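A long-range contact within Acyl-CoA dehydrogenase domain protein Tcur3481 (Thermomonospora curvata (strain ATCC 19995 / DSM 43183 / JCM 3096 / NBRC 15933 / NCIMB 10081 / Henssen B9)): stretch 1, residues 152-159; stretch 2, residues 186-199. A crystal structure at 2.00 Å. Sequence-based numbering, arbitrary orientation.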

ATOM      1  N   ALA B 152      30.001 -10.833   1.936  1.00 41.84           N
ATOM      2  CA  ALA B 152      28.877 -11.692   1.606  1.00 41.59           C
ATOM      3  C   ALA B 152      28.526 -11.612   0.122  1.00 40.81           C
ATOM      4  O   ALA B 152      28.420 -10.521  -0.448  1.00 38.82           O
ATOM      5  CB  ALA B 152      27.644 -11.295   2.446  1.00 40.12           C
ATOM      6  N   VAL B 153      28.240 -12.779  -0.472  1.00 40.17           N
ATOM      7  CA  VAL B 153      27.533 -12.857  -1.748  1.00 40.69           C
ATOM      8  C   VAL B 153      28.094 -11.847  -2.743  1.00 40.58           C
ATOM      9  O   VAL B 153      27.366 -11.012  -3.298  1.00 39.90           O
ATOM     10  CB  VAL B 153      25.994 -12.678  -1.599  1.00 40.93           C
ATOM     11  CG1 VAL B 153      25.345 -13.913  -0.931  1.00 41.54           C
ATOM     12  CG2 VAL B 153      25.585 -11.369  -0.882  1.00 40.44           C
ATOM     13  N   VAL B 154      29.379 -11.960  -3.018  1.00 40.65           N
ATOM     14  CA  VAL B 154      30.013 -11.157  -4.057  1.00 42.50           C
ATOM     15  C   VAL B 154      29.504 -11.597  -5.421  1.00 43.14           C
ATOM     16  O   VAL B 154      29.610 -12.785  -5.755  1.00 43.67           O
ATOM     17  CB  VAL B 154      31.542 -11.304  -3.963  1.00 42.53           C
ATOM     18  CG1 VAL B 154      32.223 -10.519  -5.075  1.00 43.44           C
ATOM     19  CG2 VAL B 154      31.975 -10.890  -2.559  1.00 43.16           C
ATOM     20  N   PRO B 155      28.954 -10.699  -6.237  1.00 43.54           N
ATOM     21  CA  PRO B 155      28.220 -11.149  -7.425  1.00 42.69           C
ATOM     22  C   PRO B 155      29.170 -11.580  -8.524  1.00 43.82           C
ATOM     23  O   PRO B 155      30.260 -11.023  -8.688  1.00 42.92           O
ATOM     24  CB  PRO B 155      27.413  -9.909  -7.844  1.00 42.74           C
ATOM     25  CG  PRO B 155      28.301  -8.734  -7.337  1.00 43.03           C
ATOM     26  CD  PRO B 155      28.817  -9.254  -5.999  1.00 42.96           C
ATOM     27  N   SER B 156      28.754 -12.609  -9.262  1.00 42.60           N
ATOM     28  CA  SER B 156      29.385 -12.968 -10.524  1.00 45.61           C
ATOM     29  C   SER B 156      30.901 -13.105 -10.372  1.00 46.15           C
ATOM     30  O   SER B 156      31.697 -12.626 -11.193  1.00 47.36           O
ATOM     31  CB  SER B 156      28.991 -11.957 -11.601  1.00 47.79           C
ATOM     32  OG  SER B 156      27.574 -11.943 -11.742  1.00 48.74           O
ATOM     33  N   ILE B 157      31.292 -13.846  -9.334  1.00 45.54           N
ATOM     34  CA  ILE B 157      32.718 -13.970  -8.958  1.00 46.63           C
ATOM     35  C   ILE B 157      33.526 -14.727 -10.002  1.00 48.28           C
ATOM     36  O   ILE B 157      34.745 -14.503 -10.136  1.00 47.81           O
ATOM     37  CB  ILE B 157      32.829 -14.625  -7.563  1.00 49.59           C
ATOM     38  CG1 ILE B 157      34.282 -14.528  -7.009  1.00 54.39           C
ATOM     39  CG2 ILE B 157      32.450 -16.111  -7.675  1.00 49.93           C
ATOM     40  CD1 ILE B 157      34.559 -13.417  -6.010  1.00 55.25           C
ATOM     41  N   THR B 158      32.890 -15.625 -10.779  1.00 47.54           N
ATOM     42  CA  THR B 158      33.640 -16.489 -11.679  1.00 50.92           C
ATOM     43  C   THR B 158      34.234 -15.690 -12.841  1.00 52.87           C
ATOM     44  O   THR B 158      33.527 -14.945 -13.541  1.00 51.01           O
ATOM     45  CB  THR B 158      32.746 -17.622 -12.217  1.00 51.32           C
ATOM     46  OG1 THR B 158      32.044 -18.198 -11.114  1.00 53.55           O
ATOM     47  CG2 THR B 158      33.598 -18.739 -12.878  1.00 52.69           C
ATOM     48  N   GLY B 159      35.533 -15.888 -13.063  1.00 55.22           N
ATOM     49  CA  GLY B 159      36.276 -15.201 -14.098  1.00 58.39           C
ATOM     50  C   GLY B 159      36.688 -13.773 -13.779  1.00 57.71           C
ATOM     51  O   GLY B 159      37.335 -13.143 -14.617  1.00 61.72           O
ATOM     52  N   SER B 186      39.980 -16.412  -0.271  1.00 56.17           N
ATOM     53  CA  SER B 186      39.297 -17.614  -0.736  1.00 57.96           C
ATOM     54  C   SER B 186      37.807 -17.350  -0.768  1.00 56.32           C
ATOM     55  O   SER B 186      37.312 -16.426  -0.110  1.00 54.80           O
ATOM     56  CB  SER B 186      39.627 -18.827   0.140  1.00 61.99           C
ATOM     57  OG  SER B 186      39.122 -18.656   1.446  1.00 62.71           O
ATOM     58  N   TRP B 187      37.074 -18.140  -1.550  1.00 55.78           N
ATOM     59  CA  TRP B 187      35.630 -17.962  -1.439  1.00 56.13           C
ATOM     60  C   TRP B 187      34.892 -19.284  -1.565  1.00 55.22           C
ATOM     61  O   TRP B 187      35.439 -20.299  -1.992  1.00 56.42           O
ATOM     62  CB  TRP B 187      35.080 -16.938  -2.442  1.00 58.90           C
ATOM     63  CG  TRP B 187      35.319 -17.240  -3.861  1.00 65.70           C
ATOM     64  CD1 TRP B 187      34.525 -17.999  -4.683  1.00 67.67           C
ATOM     65  CD2 TRP B 187      36.387 -16.749  -4.675  1.00 70.07           C
ATOM     66  NE1 TRP B 187      35.050 -18.029  -5.954  1.00 70.02           N
ATOM     67  CE2 TRP B 187      36.191 -17.267  -5.979  1.00 72.18           C
ATOM     68  CE3 TRP B 187      37.495 -15.932  -4.433  1.00 72.93           C
ATOM     69  CZ2 TRP B 187      37.072 -17.000  -7.034  1.00 75.44           C
ATOM     70  CZ3 TRP B 187      38.371 -15.665  -5.486  1.00 75.82           C
ATOM     71  CH2 TRP B 187      38.151 -16.196  -6.768  1.00 77.22           C
ATOM     72  N   GLU B 188      33.650 -19.257  -1.101  1.00 54.77           N
ATOM     73  CA  GLU B 188      32.697 -20.335  -1.301  1.00 57.27           C
ATOM     74  C   GLU B 188      31.646 -19.873  -2.300  1.00 53.01           C
ATOM     75  O   GLU B 188      31.012 -18.828  -2.106  1.00 50.09           O
ATOM     76  CB  GLU B 188      32.020 -20.730   0.015  1.00 61.85           C
ATOM     77  CG  GLU B 188      32.940 -21.434   0.997  1.00 68.05           C
ATOM     78  CD  GLU B 188      32.254 -21.828   2.308  1.00 71.83           C
ATOM     79  OE1 GLU B 188      31.168 -21.310   2.631  1.00 71.28           O
ATOM     80  OE2 GLU B 188      32.825 -22.669   3.028  1.00 76.01           O
ATOM     81  N   ARG B 189      31.458 -20.650  -3.359  1.00 51.74           N
ATOM     82  CA  ARG B 189      30.390 -20.347  -4.302  1.00 49.09           C
ATOM     83  C   ARG B 189      29.030 -20.472  -3.613  1.00 46.49           C
ATOM     84  O   ARG B 189      28.808 -21.376  -2.801  1.00 47.22           O
ATOM     85  CB  ARG B 189      30.489 -21.290  -5.482  1.00 50.62           C
ATOM     86  CG  ARG B 189      31.807 -21.129  -6.222  1.00 54.45           C
ATOM     87  CD  ARG B 189      32.170 -22.327  -7.103  1.00 60.19           C
ATOM     88  NE  ARG B 189      31.036 -22.890  -7.847  1.00 63.65           N
ATOM     89  CZ  ARG B 189      30.647 -22.472  -9.048  1.00 66.41           C
ATOM     90  NH1 ARG B 189      31.304 -21.462  -9.634  1.00 67.51           N
ATOM     91  NH2 ARG B 189      29.607 -23.055  -9.670  1.00 66.67           N
ATOM     92  N   THR B 190      28.116 -19.562  -3.930  1.00 45.71           N
ATOM     93  CA  THR B 190      26.783 -19.607  -3.334  1.00 46.09           C
ATOM     94  C   THR B 190      25.775 -19.132  -4.378  1.00 43.42           C
ATOM     95  O   THR B 190      25.964 -18.085  -5.004  1.00 41.25           O
ATOM     96  CB  THR B 190      26.728 -18.763  -2.037  1.00 48.22           C
ATOM     97  OG1 THR B 190      25.476 -18.947  -1.366  1.00 48.91           O
ATOM     98  CG2 THR B 190      26.960 -17.281  -2.286  1.00 48.36           C
ATOM     99  N   GLU B 191      24.733 -19.920  -4.604  1.00 42.91           N
ATOM    100  CA  GLU B 191      23.720 -19.564  -5.598  1.00 41.97           C
ATOM    101  C   GLU B 191      22.651 -18.647  -5.012  1.00 42.56           C
ATOM    102  O   GLU B 191      22.047 -18.968  -3.987  1.00 42.67           O
ATOM    103  CB  GLU B 191      23.055 -20.821  -6.172  1.00 46.07           C
ATOM    104  CG  GLU B 191      22.189 -20.485  -7.386  1.00 46.83           C
ATOM    105  CD  GLU B 191      21.394 -21.674  -7.893  1.00 52.28           C
ATOM    106  OE1 GLU B 191      21.285 -22.667  -7.155  1.00 54.42           O
ATOM    107  OE2 GLU B 191      20.884 -21.626  -9.032  1.00 53.43           O
ATOM    108  N   THR B 192      22.351 -17.548  -5.707  1.00 39.72           N
ATOM    109  CA  THR B 192      21.376 -16.592  -5.204  1.00 39.28           C
ATOM    110  C   THR B 192      20.019 -16.698  -5.933  1.00 37.58           C
ATOM    111  O   THR B 192      19.863 -17.370  -6.941  1.00 38.54           O
ATOM    112  CB  THR B 192      21.944 -15.167  -5.327  1.00 41.27           C
ATOM    113  OG1 THR B 192      22.063 -14.836  -6.709  1.00 42.05           O
ATOM    114  CG2 THR B 192      23.330 -15.106  -4.703  1.00 43.17           C
ATOM    115  N   THR B 193      19.056 -15.956  -5.411  1.00 37.08           N
ATOM    116  CA  THR B 193      17.709 -15.911  -5.968  1.00 38.08           C
ATOM    117  C   THR B 193      17.709 -15.766  -7.481  1.00 38.83           C
ATOM    118  O   THR B 193      17.010 -16.496  -8.184  1.00 39.21           O
ATOM    119  CB  THR B 193      16.971 -14.722  -5.336  1.00 39.01           C
ATOM    120  OG1 THR B 193      16.837 -14.941  -3.928  1.00 37.83           O
ATOM    121  CG2 THR B 193      15.583 -14.547  -5.974  1.00 40.00           C
ATOM    122  N   SER B 194      18.478 -14.804  -8.004  1.00 37.50           N
ATOM    123  CA  SER B 194      18.514 -14.582  -9.451  1.00 38.02           C
ATOM    124  C   SER B 194      19.170 -15.724 -10.229  1.00 38.81           C
ATOM    125  O   SER B 194      19.145 -15.708 -11.472  1.00 40.60           O
ATOM    126  CB  SER B 194      19.260 -13.263  -9.736  1.00 38.74           C
ATOM    127  OG  SER B 194      20.648 -13.432  -9.474  1.00 39.20           O
ATOM    128  N   ARG B 195      19.784 -16.697  -9.552  1.00 39.62           N
ATOM    129  CA  ARG B 195      20.558 -17.799 -10.173  1.00 42.86           C
ATOM    130  C   ARG B 195      21.969 -17.351 -10.549  1.00 41.88           C
ATOM    131  O   ARG B 195      22.656 -18.084 -11.303  1.00 41.51           O
ATOM    132  CB  ARG B 195      19.947 -18.409 -11.446  1.00 47.73           C
ATOM    133  CG  ARG B 195      18.553 -18.982 -11.356  1.00 54.80           C
ATOM    134  CD  ARG B 195      18.623 -20.325 -10.705  1.00 61.74           C
ATOM    135  NE  ARG B 195      17.396 -21.110 -10.817  1.00 64.82           N
ATOM    136  CZ  ARG B 195      17.279 -22.321 -10.285  1.00 65.83           C
ATOM    137  NH1 ARG B 195      16.138 -22.997 -10.399  1.00 66.37           N
ATOM    138  NH2 ARG B 195      18.323 -22.848  -9.629  1.00 64.95           N
ATOM    139  N   ASP B 196      22.413 -16.169 -10.107  1.00 40.63           N
ATOM    140  CA  ASP B 196      23.824 -15.833 -10.209  1.00 41.42           C
ATOM    141  C   ASP B 196      24.614 -16.815  -9.351  1.00 41.55           C
ATOM    142  O   ASP B 196      24.082 -17.415  -8.411  1.00 41.50           O
ATOM    143  CB  ASP B 196      24.069 -14.386  -9.725  1.00 40.33           C
ATOM    144  CG  ASP B 196      25.554 -13.966  -9.808  1.00 41.53           C
ATOM    145  OD1 ASP B 196      26.168 -14.171 -10.885  1.00 42.72           O
ATOM    146  OD2 ASP B 196      26.114 -13.400  -8.802  1.00 39.61           O
ATOM    147  N   MET B 197      25.888 -16.974  -9.657  1.00 41.66           N
ATOM    148  CA  MET B 197      26.767 -17.716  -8.763  1.00 42.97           C
ATOM    149  C   MET B 197      27.684 -16.694  -8.075  1.00 43.23           C
ATOM    150  O   MET B 197      28.661 -16.221  -8.669  1.00 44.25           O
ATOM    151  CB  MET B 197      27.556 -18.784  -9.499  1.00 44.34           C
ATOM    152  CG  MET B 197      28.236 -19.790  -8.557  1.00 49.65           C
ATOM    153  SD  MET B 197      27.047 -20.798  -7.590  1.00 54.36           S
ATOM    154  CE  MET B 197      26.175 -21.792  -8.823  1.00 54.41           C
ATOM    155  N   ALA B 198      27.341 -16.350  -6.830  1.00 42.72           N
ATOM    156  CA  ALA B 198      28.076 -15.383  -6.019  1.00 41.87           C
ATOM    157  C   ALA B 198      29.166 -16.097  -5.216  1.00 44.30           C
ATOM    158  O   ALA B 198      29.286 -17.327  -5.240  1.00 44.65           O
ATOM    159  CB  ALA B 198      27.114 -14.614  -5.099  1.00 39.44           C
ATOM    160  N   GLY B 199      29.978 -15.323  -4.495  1.00 45.09           N
ATOM    161  CA  GLY B 199      31.010 -15.913  -3.650  1.00 46.17           C
ATOM    162  C   GLY B 199      30.956 -15.294  -2.253  1.00 46.17           C
ATOM    163  O   GLY B 199      30.865 -14.068  -2.125  1.00 45.52           O
TER
HETATM  164  O   HOH W   1      30.059 -16.635 -11.018  1.00 44.00           O

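The most distinctive feature of this contact is the pairing of Ser-156 with Asp-196, in which one carboxylate receives both the backbone and the side chain of a single serine. Ser-156 N donates to Asp-196 OD2 at 2.8 Å, and Ser-156 OG donates to Asp-196 OD1, also at 2.8 Å. The serine makes this possible with a backbone at phi/psi 51/48 and an m rotamer (chi1 -59°), which together bring its amide and hydroxyl to the same acceptor group. Asp-196, in the t rotamer, directs its CA-to-CB bond toward the first stretch. Serine suits the site because its short side chain carries a donor close to the main chain; aspartate supplies two acceptor oxygens. The carboxylate also lies near the preceding proline, with Asp-196 OD2 3.4 Å from Pro-155 CA.

Next to this clasp, the backbones meet in a very short antiparallel bridge between Val-154 and Gly-199. Val-154 N donates to Gly-199 O at 2.7 Å, and Gly-199 N returns a bond to Val-154 O at 2.9 Å, so the N and O of each residue are paired with those of the other. The strands 152-154 and 197-199 run at 125° to one another, well short of antiparallel alignment. Within the first of them Val-153 has left-handed backbone angles (phi/psi 45/58), unusual for a strand residue. Strand 152-154 ends just before Pro-155, whose nitrogen carries no hydrogen to donate; the backbone there is still extended and turns at Ser-156. On its other edge, strand 197-199 is held within its own stretch: Thr-190 N donates to Ala-198 O at 2.8 Å, and Ala-198 N to Thr-190 O at 2.9 Å. Strand 197-199 thus lies between two partners.

The absence of a side chain at Gly-199 leaves room for Ile-157 and Trp-187. A CB there would lie 3.4 Å from Ile-157 CG2 and 3.1 Å from Trp-187 CD1, a crowded position on both counts. Ile-157 has the largest area covered by the opposite stretch, and its CA-to-CB bond points toward that stretch. Ile-157 CG1 sits over one face of the indole, 3.7 Å from the centroid of the five-membered ring of Trp-187 and 21° off the ring normal, a CH-pi contact, and lies 3.5 Å from Trp-187 CE2. The flat aromatic face accommodates the branched aliphatic chain, while Ile-157 CG2 packs 4.1 Å from Ala-198 C.

A smaller apolar contact forms around Val-153. Although its CA-to-CB bond points away overall, Val-153 CB lies 4.2 Å from Ala-198 CB, and Val-153 CG1 reaches within 4.0 Å of Thr-190 CG2. All three residues are buried, and the methyl of Ala-198 fits closely against the valine backbone, with Ala-198 CB 3.8 Å from Val-153 C.

Beyond Ile-157, a water extends the polar contact. It accepts a hydrogen bond from Thr-158 OG1 at 2.5 Å and donates one to Met-197 O at 2.8 Å, linking a threonine hydroxyl to a strand carbonyl. In all, the two stretches bury 515 Å² between them, counting both sides.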